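Local coordinates for CBS domain-containing protein (Listeria monocytogenes, PDB 6XNU) that binds the signalling dinucleotide c-di-AMP and takes part in controlling (p)ppGpp and c-di-AMP homeostasis, at residues S30-S33 with A34-A38; G140-T143 with R144-L148; K149-N152 with R153-L157. All coordinates share one frame; numbering follows the deposited sequence.

Interaction 1 (S30-S33 with A34-A38)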
ATOM      1  N   SER A  30     -15.387  -1.867  12.554  1.00 27.75           N
ATOM      2  CA  SER A  30     -13.988  -1.833  12.139  1.00 27.31           C
ATOM      3  C   SER A  30     -13.624  -0.610  11.301  1.00 28.41           C
ATOM      4  O   SER A  30     -12.436  -0.420  11.010  1.00 27.10           O
ATOM      5  CB  SER A  30     -13.642  -3.078  11.327  1.00 28.22           C
ATOM      6  OG  SER A  30     -14.109  -2.940   9.999  1.00 27.72           O
ATOM      7  N   MET A  31     -14.602   0.184  10.874  1.00 27.53           N
ATOM      8  CA  MET A  31     -14.281   1.341  10.046  1.00 24.66           C
ATOM      9  C   MET A  31     -13.302   2.241  10.781  1.00 25.49           C
ATOM     10  O   MET A  31     -13.473   2.520  11.972  1.00 27.28           O
ATOM     11  CB  MET A  31     -15.546   2.124   9.691  1.00 27.62           C
ATOM     12  CG  MET A  31     -15.266   3.289   8.767  1.00 24.32           C
ATOM     13  SD  MET A  31     -16.725   4.337   8.485  1.00 28.34           S
ATOM     14  CE  MET A  31     -16.815   5.207  10.044  1.00 30.84           C
ATOM     15  N   ILE A  32     -12.267   2.674  10.071  1.00 22.95           N
ATOM     16  CA  ILE A  32     -11.337   3.671  10.596  1.00 23.71           C
ATOM     17  C   ILE A  32     -11.949   5.044  10.372  1.00 24.55           C
ATOM     18  O   ILE A  32     -12.209   5.425   9.227  1.00 25.34           O
ATOM     19  CB  ILE A  32      -9.967   3.558   9.922  1.00 22.67           C
ATOM     20  CG1 ILE A  32      -9.371   2.163  10.181  1.00 27.35           C
ATOM     21  CG2 ILE A  32      -9.028   4.641  10.436  1.00 25.31           C
ATOM     22  CD1 ILE A  32      -8.268   1.818   9.230  1.00 32.47           C
ATOM     23  N   SER A  33     -12.184   5.781  11.456  1.00 23.09           N
ATOM     24  CA  SER A  33     -12.880   7.063  11.398  1.00 23.41           C
ATOM     25  C   SER A  33     -12.086   8.071  10.572  1.00 23.36           C
ATOM     26  O   SER A  33     -10.852   8.075  10.571  1.00 23.84           O
ATOM     27  CB  SER A  33     -13.093   7.611  12.811  1.00 28.83           C
ATOM     28  OG  SER A  33     -13.995   6.800  13.539  1.00 46.44           O
ATOM     29  N   ALA A  34     -12.813   8.981   9.911  1.00 22.53           N
ATOM     30  CA  ALA A  34     -12.173   9.883   8.953  1.00 22.98           C
ATOM     31  C   ALA A  34     -11.050  10.714   9.567  1.00 23.71           C
ATOM     32  O   ALA A  34     -10.062  11.013   8.883  1.00 23.68           O
ATOM     33  CB  ALA A  34     -13.221  10.823   8.338  1.00 24.51           C
ATOM     34  N   GLU A  35     -11.181  11.131  10.827  1.00 21.48           N
ATOM     35  CA  GLU A  35     -10.153  11.996  11.399  1.00 26.48           C
ATOM     36  C   GLU A  35      -8.828  11.273  11.634  1.00 25.18           C
ATOM     37  O   GLU A  35      -7.814  11.940  11.889  1.00 27.05           O
ATOM     38  CB  GLU A  35     -10.661  12.623  12.697  1.00 27.82           C
ATOM     39  CG  GLU A  35     -10.675  11.698  13.890  1.00 28.89           C
ATOM     40  CD  GLU A  35     -11.923  10.830  13.968  1.00 31.19           C
ATOM     41  OE1 GLU A  35     -12.799  10.937  13.078  1.00 29.26           O
ATOM     42  OE2 GLU A  35     -12.021  10.029  14.925  1.00 38.59           O
ATOM     43  N   LYS A  36      -8.804   9.948  11.510  1.00 22.62           N
ATOM     44  CA  LYS A  36      -7.576   9.161  11.598  1.00 22.85           C
ATOM     45  C   LYS A  36      -6.971   8.872  10.232  1.00 26.74           C
ATOM     46  O   LYS A  36      -5.916   8.223  10.161  1.00 28.58           O
ATOM     47  CB  LYS A  36      -7.848   7.834  12.325  1.00 24.29           C
ATOM     48  CG  LYS A  36      -8.342   7.987  13.750  1.00 26.84           C
ATOM     49  CD  LYS A  36      -8.857   6.655  14.293  1.00 36.04           C
ATOM     50  CE  LYS A  36      -9.129   6.735  15.780  1.00 37.82           C
ATOM     51  NZ  LYS A  36      -9.984   5.602  16.239  1.00 46.33           N
ATOM     52  N   VAL A  37      -7.615   9.315   9.155  1.00 23.61           N
ATOM     53  CA  VAL A  37      -7.151   9.096   7.788  1.00 22.39           C
ATOM     54  C   VAL A  37      -6.694  10.443   7.245  1.00 28.02           C
ATOM     55  O   VAL A  37      -7.478  11.395   7.201  1.00 25.84           O
ATOM     56  CB  VAL A  37      -8.256   8.499   6.899  1.00 24.12           C
ATOM     57  CG1 VAL A  37      -7.699   8.190   5.511  1.00 28.76           C
ATOM     58  CG2 VAL A  37      -8.889   7.240   7.540  1.00 27.03           C
ATOM     59  N   ALA A  38      -5.428  10.541   6.854  1.00 25.31           N
ATOM     60  CA  ALA A  38      -4.973  11.777   6.237  1.00 24.27           C
ATOM     61  C   ALA A  38      -5.665  11.975   4.896  1.00 25.67           C
ATOM     62  O   ALA A  38      -6.067  11.015   4.228  1.00 26.23           O
ATOM     63  CB  ALA A  38      -3.459  11.760   6.051  1.00 31.20           C
TER
HETATM   64  O   HOH W   1     -11.553   4.798  14.127  1.00 35.89           O
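K36 N reaches back to S33 O and closes a tight 3-10 turn where strand 32-33, an edge strand of the CBS-domain sheet, gives way to the connection toward strand 40-41. K36 N donates to S33 O at 2.9 Å (156°), the nitrogen standing above the carbonyl plane rather than on a lone pair. The next turn repeats the i to i+3 pattern, V37 N bonding to A34 O at 3.0 Å.

A water adds a second polar link between the same two residues. It accepts from S33 N at 2.9 Å and from K36 NZ at 2.8 Å, and the lysine chain, extended beyond CG, carries NZ to this water that also meets S33 N.

The apolar part is small: the I32 and V37 side chains meet nearly perpendicular, with I32 CG2 3.9 Å from V37 CG2 and K36 CB equally near. Strand 138-143 extends this patch, since I141 touches both I32 and V37, while F138 meets A34.

E35 lies on the exposed side. With CG between its backbone N and carbonyl carbon (chi1 76°) and a further bend at chi2, its carboxylate curls over the serine, placing E35 OE1 3.3 Å from S33 CB.

Interaction 2 (G140-T143 with R144-L148); sequences GIVT and RRVVL
Neither flat group of the second segment, the guanidinium of R144 or that of R145, presents a face or an edge to G140-T143; T143 meets the two arginines near their backbones instead. The nearest side-chain approach by R145 is its CB, 3.6 Å from T143 OG1. The guanidinium of R144 is held through NE and NH2 by the carbonyl oxygens of L123 and V124, and R145 forms a salt bridge with D125 of the second subunit.

The contact itself is a strand-to-helix junction of the CBS domain, where T143 ends strand 138-143 and caps the start of helix 145-161. R145 N donates to T143 OG1 at 3.2 Å and 157°. The threonine torsion makes this possible: OG1 sits between the backbone N and the carbonyl carbon (chi1 83°), turned toward the first N-H groups of the helix. A water continues the cap. It lies 2.7 Å from T143 OG1, accepts from V146 N at 2.9 Å, and gives a weak bond to T143 O.

Next to the cap, V146 CG1 comes within 3.4 Å of T143 O and makes a looser apolar contact with V142 CG1 at 4.4 Å.

The GIVT sequence fits the opening of the Gly-hydrophobic-X-Thr/Ser signature by which many CBS domains contact nucleotides, although the Asp or Asn of the full motif, three places after the threonine, is here V146. Chemically, one hydroxyl and one water together serve two N-H groups of the first helical turn, which have no earlier turn to bond to, while R144 donates to backbone carbonyls and R145 NE pairs with D125 OD1 of the second subunit.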
ATOM      1  N   GLY A 140     -14.874   7.617   6.582  1.00 21.81           N
ATOM      2  CA  GLY A 140     -13.855   6.702   7.041  1.00 21.76           C
ATOM      3  C   GLY A 140     -13.545   5.677   5.965  1.00 24.20           C
ATOM      4  O   GLY A 140     -13.984   5.797   4.825  1.00 24.18           O
ATOM      5  N   ILE A 141     -12.755   4.674   6.351  1.00 23.06           N
ATOM      6  CA  ILE A 141     -12.389   3.611   5.422  1.00 22.67           C
ATOM      7  C   ILE A 141     -12.581   2.263   6.100  1.00 23.49           C
ATOM      8  O   ILE A 141     -12.513   2.140   7.328  1.00 23.59           O
ATOM      9  CB  ILE A 141     -10.940   3.746   4.884  1.00 22.66           C
ATOM     10  CG1 ILE A 141      -9.925   3.602   6.011  1.00 25.07           C
ATOM     11  CG2 ILE A 141     -10.753   5.079   4.119  1.00 22.81           C
ATOM     12  CD1 ILE A 141      -8.487   3.569   5.503  1.00 24.51           C
ATOM     13  N   VAL A 142     -12.873   1.257   5.281  1.00 22.86           N
ATOM     14  CA  VAL A 142     -12.865  -0.142   5.696  1.00 24.22           C
ATOM     15  C   VAL A 142     -11.710  -0.814   4.967  1.00 22.59           C
ATOM     16  O   VAL A 142     -11.534  -0.597   3.765  1.00 24.64           O
ATOM     17  CB  VAL A 142     -14.206  -0.829   5.372  1.00 23.97           C
ATOM     18  CG1 VAL A 142     -14.143  -2.307   5.700  1.00 25.88           C
ATOM     19  CG2 VAL A 142     -15.335  -0.168   6.142  1.00 26.63           C
ATOM     20  N   THR A 143     -10.907  -1.613   5.683  1.00 24.95           N
ATOM     21  CA  THR A 143      -9.758  -2.257   5.060  1.00 21.87           C
ATOM     22  C   THR A 143      -9.900  -3.775   5.110  1.00 21.68           C
ATOM     23  O   THR A 143     -10.817  -4.332   5.721  1.00 23.32           O
ATOM     24  CB  THR A 143      -8.424  -1.831   5.710  1.00 25.62           C
ATOM     25  OG1 THR A 143      -8.158  -2.607   6.892  1.00 26.55           O
ATOM     26  CG2 THR A 143      -8.438  -0.334   6.063  1.00 26.53           C
ATOM     27  N   ARG A 144      -8.956  -4.441   4.443  1.00 21.26           N
ATOM     28  CA  ARG A 144      -8.960  -5.901   4.396  1.00 24.79           C
ATOM     29  C   ARG A 144      -8.672  -6.531   5.747  1.00 25.61           C
ATOM     30  O   ARG A 144      -9.002  -7.713   5.954  1.00 24.11           O
ATOM     31  CB  ARG A 144      -7.913  -6.381   3.403  1.00 28.10           C
ATOM     32  CG  ARG A 144      -8.326  -6.304   1.966  1.00 26.93           C
ATOM     33  CD  ARG A 144      -7.144  -6.693   1.109  1.00 30.83           C
ATOM     34  NE  ARG A 144      -7.466  -6.706  -0.314  1.00 33.10           N
ATOM     35  CZ  ARG A 144      -6.553  -6.607  -1.270  1.00 32.48           C
ATOM     36  NH1 ARG A 144      -5.276  -6.487  -0.938  1.00 32.42           N
ATOM     37  NH2 ARG A 144      -6.909  -6.643  -2.547  1.00 31.28           N
ATOM     38  N   ARG A 145      -8.067  -5.784   6.674  1.00 22.51           N
ATOM     39  CA  ARG A 145      -7.598  -6.391   7.918  1.00 23.45           C
ATOM     40  C   ARG A 145      -8.736  -7.032   8.705  1.00 24.34           C
ATOM     41  O   ARG A 145      -8.551  -8.098   9.303  1.00 24.66           O
ATOM     42  CB  ARG A 145      -6.880  -5.354   8.776  1.00 26.68           C
ATOM     43  CG  ARG A 145      -6.421  -5.897  10.118  1.00 28.53           C
ATOM     44  CD  ARG A 145      -5.398  -4.965  10.729  1.00 30.50           C
ATOM     45  NE  ARG A 145      -4.829  -5.497  11.964  1.00 31.01           N
ATOM     46  CZ  ARG A 145      -5.371  -5.332  13.162  1.00 38.12           C
ATOM     47  NH1 ARG A 145      -6.504  -4.650  13.290  1.00 41.80           N
ATOM     48  NH2 ARG A 145      -4.782  -5.852  14.231  1.00 37.48           N
ATOM     49  N   VAL A 146      -9.922  -6.404   8.726  1.00 22.77           N
ATOM     50  CA  VAL A 146     -11.021  -6.966   9.511  1.00 23.31           C
ATOM     51  C   VAL A 146     -11.385  -8.355   8.992  1.00 24.80           C
ATOM     52  O   VAL A 146     -11.706  -9.256   9.774  1.00 26.61           O
ATOM     53  CB  VAL A 146     -12.244  -6.018   9.514  1.00 24.03           C
ATOM     54  CG1 VAL A 146     -12.778  -5.788   8.105  1.00 23.44           C
ATOM     55  CG2 VAL A 146     -13.343  -6.582  10.406  1.00 29.78           C
ATOM     56  N   VAL A 147     -11.315  -8.560   7.675  1.00 23.13           N
ATOM     57  CA  VAL A 147     -11.662  -9.870   7.124  1.00 23.45           C
ATOM     58  C   VAL A 147     -10.589 -10.889   7.485  1.00 24.93           C
ATOM     59  O   VAL A 147     -10.894 -12.038   7.834  1.00 23.69           O
ATOM     60  CB  VAL A 147     -11.867  -9.780   5.601  1.00 24.79           C
ATOM     61  CG1 VAL A 147     -12.179 -11.167   5.023  1.00 27.16           C
ATOM     62  CG2 VAL A 147     -13.001  -8.771   5.265  1.00 26.74           C
ATOM     63  N   LEU A 148      -9.317 -10.482   7.434  1.00 24.88           N
ATOM     64  CA  LEU A 148      -8.252 -11.388   7.857  1.00 21.48           C
ATOM     65  C   LEU A 148      -8.398 -11.757   9.329  1.00 24.71           C
ATOM     66  O   LEU A 148      -8.137 -12.900   9.715  1.00 22.82           O
ATOM     67  CB  LEU A 148      -6.880 -10.759   7.596  1.00 23.06           C
ATOM     68  CG  LEU A 148      -6.219 -11.154   6.277  1.00 23.26           C
ATOM     69  CD1 LEU A 148      -5.784 -12.637   6.284  1.00 27.40           C
ATOM     70  CD2 LEU A 148      -7.136 -10.880   5.109  1.00 25.00           C
TER
HETATM   71  O   HOH W   2      -9.886  -3.466   8.806  1.00 27.71           O

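Interaction 3 (K149-N152 with R153-L157); sequences KQVN and RYIHL
K149 to N152 each offer a carbonyl oxygen to the residue four places on in regular alpha-helical bonds, such as R153 N to K149 O at 2.9 Å and H156 N to N152 O at 3.1 Å. This is the long C-terminal helix 145-161 following the last strand of the CBS domain, and its side chains divide between two neighbourhoods.

On one flank the R153 side chain lies along that of Q150, both heading in one direction. A bend at chi3 (65°) brings the guanidinium back so that one face lies over Q150 CA, and R153 NH2 comes 3.5 Å from Q150 CG. The amide and guanidinium planes stand nearly perpendicular, yet Q150 NE2 and R153 NH2 share one acceptor, E26 OE1, a salt bridge in the arginine's case.

Another flank meets the second subunit: V151 packs on its counterpart V151 there, and I155 on V120. V151 CG1 and I155 CD1 touch at 4.0 Å. H156, one residue on, is hydrogen-bonded through NE2 to E117 OE1 of the second subunit. N152 O lies over one face of its ring, toward the rim, while H156 CE1 lies 3.4 Å from N152 OD1, the amide and ring planes 76° apart.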
ATOM      1  N   LYS A 149      -8.808 -10.799  10.169  1.00 24.38           N
ATOM      2  CA  LYS A 149      -9.054 -11.110  11.575  1.00 27.19           C
ATOM      3  C   LYS A 149     -10.148 -12.154  11.705  1.00 25.22           C
ATOM      4  O   LYS A 149     -10.043 -13.083  12.516  1.00 25.94           O
ATOM      5  CB  LYS A 149      -9.452  -9.848  12.341  1.00 29.90           C
ATOM      6  CG  LYS A 149      -8.277  -8.971  12.731  1.00 31.22           C
ATOM      7  CD  LYS A 149      -8.748  -7.693  13.421  1.00 37.77           C
ATOM      8  CE  LYS A 149      -9.366  -7.965  14.786  1.00 45.94           C
ATOM      9  NZ  LYS A 149      -9.949  -6.711  15.379  1.00 49.83           N
ATOM     10  N   GLN A 150     -11.201 -12.021  10.901  1.00 23.36           N
ATOM     11  CA  GLN A 150     -12.290 -12.990  10.959  1.00 23.65           C
ATOM     12  C   GLN A 150     -11.838 -14.366  10.477  1.00 24.92           C
ATOM     13  O   GLN A 150     -12.237 -15.391  11.052  1.00 26.48           O
ATOM     14  CB  GLN A 150     -13.467 -12.477  10.136  1.00 25.43           C
ATOM     15  CG  GLN A 150     -14.124 -11.266  10.776  1.00 29.35           C
ATOM     16  CD  GLN A 150     -15.180 -10.636   9.880  1.00 40.14           C
ATOM     17  OE1 GLN A 150     -15.152 -10.805   8.656  1.00 41.91           O
ATOM     18  NE2 GLN A 150     -16.115  -9.901  10.485  1.00 40.57           N
ATOM     19  N   VAL A 151     -11.028 -14.413   9.418  1.00 22.75           N
ATOM     20  CA  VAL A 151     -10.539 -15.699   8.916  1.00 24.30           C
ATOM     21  C   VAL A 151      -9.633 -16.361   9.948  1.00 24.86           C
ATOM     22  O   VAL A 151      -9.734 -17.571  10.214  1.00 24.21           O
ATOM     23  CB  VAL A 151      -9.819 -15.493   7.572  1.00 24.77           C
ATOM     24  CG1 VAL A 151      -9.082 -16.760   7.161  1.00 25.31           C
ATOM     25  CG2 VAL A 151     -10.819 -15.103   6.501  1.00 26.29           C
ATOM     26  N   ASN A 152      -8.733 -15.575  10.535  1.00 24.17           N
ATOM     27  CA  ASN A 152      -7.876 -16.019  11.632  1.00 25.21           C
ATOM     28  C   ASN A 152      -8.706 -16.622  12.767  1.00 25.99           C
ATOM     29  O   ASN A 152      -8.429 -17.734  13.233  1.00 26.24           O
ATOM     30  CB  ASN A 152      -7.060 -14.800  12.094  1.00 26.57           C
ATOM     31  CG  ASN A 152      -5.966 -15.128  13.068  1.00 30.83           C
ATOM     32  OD1 ASN A 152      -5.001 -15.837  12.747  1.00 29.00           O
ATOM     33  ND2 ASN A 152      -6.087 -14.576  14.277  1.00 33.55           N
ATOM     34  N   ARG A 153      -9.760 -15.920  13.193  1.00 23.62           N
ATOM     35  CA  ARG A 153     -10.622 -16.440  14.253  1.00 22.73           C
ATOM     36  C   ARG A 153     -11.272 -17.750  13.834  1.00 24.84           C
ATOM     37  O   ARG A 153     -11.386 -18.691  14.637  1.00 25.59           O
ATOM     38  CB  ARG A 153     -11.697 -15.405  14.608  1.00 27.97           C
ATOM     39  CG  ARG A 153     -12.607 -15.824  15.742  1.00 29.63           C
ATOM     40  CD  ARG A 153     -13.557 -14.694  16.157  1.00 36.68           C
ATOM     41  NE  ARG A 153     -14.513 -14.345  15.107  1.00 43.38           N
ATOM     42  CZ  ARG A 153     -14.531 -13.180  14.453  1.00 50.28           C
ATOM     43  NH1 ARG A 153     -13.640 -12.232  14.728  1.00 50.90           N
ATOM     44  NH2 ARG A 153     -15.447 -12.962  13.515  1.00 45.68           N
ATOM     45  N   TYR A 154     -11.710 -17.833  12.581  1.00 23.93           N
ATOM     46  CA  TYR A 154     -12.381 -19.044  12.124  1.00 24.56           C
ATOM     47  C   TYR A 154     -11.429 -20.237  12.119  1.00 25.59           C
ATOM     48  O   TYR A 154     -11.804 -21.338  12.544  1.00 24.75           O
ATOM     49  CB  TYR A 154     -12.974 -18.824  10.733  1.00 24.03           C
ATOM     50  CG  TYR A 154     -13.721 -20.035  10.200  1.00 23.90           C
ATOM     51  CD1 TYR A 154     -14.973 -20.367  10.695  1.00 30.22           C
ATOM     52  CD2 TYR A 154     -13.183 -20.818   9.188  1.00 26.27           C
ATOM     53  CE1 TYR A 154     -15.662 -21.469  10.217  1.00 31.39           C
ATOM     54  CE2 TYR A 154     -13.869 -21.929   8.700  1.00 29.14           C
ATOM     55  CZ  TYR A 154     -15.107 -22.242   9.214  1.00 31.82           C
ATOM     56  OH  TYR A 154     -15.795 -23.341   8.732  1.00 33.39           O
ATOM     57  N   ILE A 155     -10.198 -20.034  11.641  1.00 22.39           N
ATOM     58  CA  ILE A 155      -9.198 -21.104  11.641  1.00 22.49           C
ATOM     59  C   ILE A 155      -8.958 -21.607  13.057  1.00 24.56           C
ATOM     60  O   ILE A 155      -8.816 -22.818  13.287  1.00 23.77           O
ATOM     61  CB  ILE A 155      -7.899 -20.603  10.978  1.00 24.48           C
ATOM     62  CG1 ILE A 155      -8.061 -20.592   9.459  1.00 27.44           C
ATOM     63  CG2 ILE A 155      -6.690 -21.448  11.405  1.00 27.43           C
ATOM     64  CD1 ILE A 155      -6.997 -19.787   8.746  1.00 32.05           C
ATOM     65  N   HIS A 156      -8.901 -20.695  14.029  1.00 23.18           N
ATOM     66  CA  HIS A 156      -8.642 -21.094  15.411  1.00 23.47           C
ATOM     67  C   HIS A 156      -9.846 -21.808  16.018  1.00 25.04           C
ATOM     68  O   HIS A 156      -9.685 -22.737  16.819  1.00 26.88           O
ATOM     69  CB  HIS A 156      -8.251 -19.874  16.243  1.00 25.44           C
ATOM     70  CG  HIS A 156      -6.935 -19.279  15.833  1.00 25.03           C
ATOM     71  ND1 HIS A 156      -6.637 -17.939  15.969  1.00 26.72           N
ATOM     72  CD2 HIS A 156      -5.840 -19.857  15.285  1.00 24.86           C
ATOM     73  CE1 HIS A 156      -5.412 -17.720  15.517  1.00 26.25           C
ATOM     74  NE2 HIS A 156      -4.904 -18.868  15.102  1.00 25.94           N
ATOM     75  N   LEU A 157     -11.053 -21.392  15.647  1.00 23.55           N
ATOM     76  CA  LEU A 157     -12.239 -22.110  16.108  1.00 24.19           C
ATOM     77  C   LEU A 157     -12.255 -23.534  15.575  1.00 30.13           C
ATOM     78  O   LEU A 157     -12.678 -24.464  16.280  1.00 28.40           O
ATOM     79  CB  LEU A 157     -13.494 -21.356  15.681  1.00 28.27           C
ATOM     80  CG  LEU A 157     -13.687 -20.017  16.399  1.00 37.44           C
ATOM     81  CD1 LEU A 157     -14.872 -19.270  15.818  1.00 41.65           C
ATOM     82  CD2 LEU A 157     -13.847 -20.212  17.905  1.00 45.31           C
TER

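How the interactions relate
All three contacts are local and follow in series without nesting or crossing, and none closes a long loop. Interaction 1 closes a 3-10 turn, tying strand 32-33 to the connection toward the second sheet. Roughly a hundred residues later the chain returns as strand 138-143, the neighbour of strand 32-33, and interaction 2 closes the strand-to-helix turn at its end. The two meet across the sheet: I32 N lies 2.8 Å from I141 O, a probable hydrogen bond, and S30 OG packs on V146 CB. Interaction 3, its centre about 15 Å from that of interaction 2, runs on along helix 145-161. Interactions 2 and 3 thus lead from the first sheet along this helix, and both touch the second subunit.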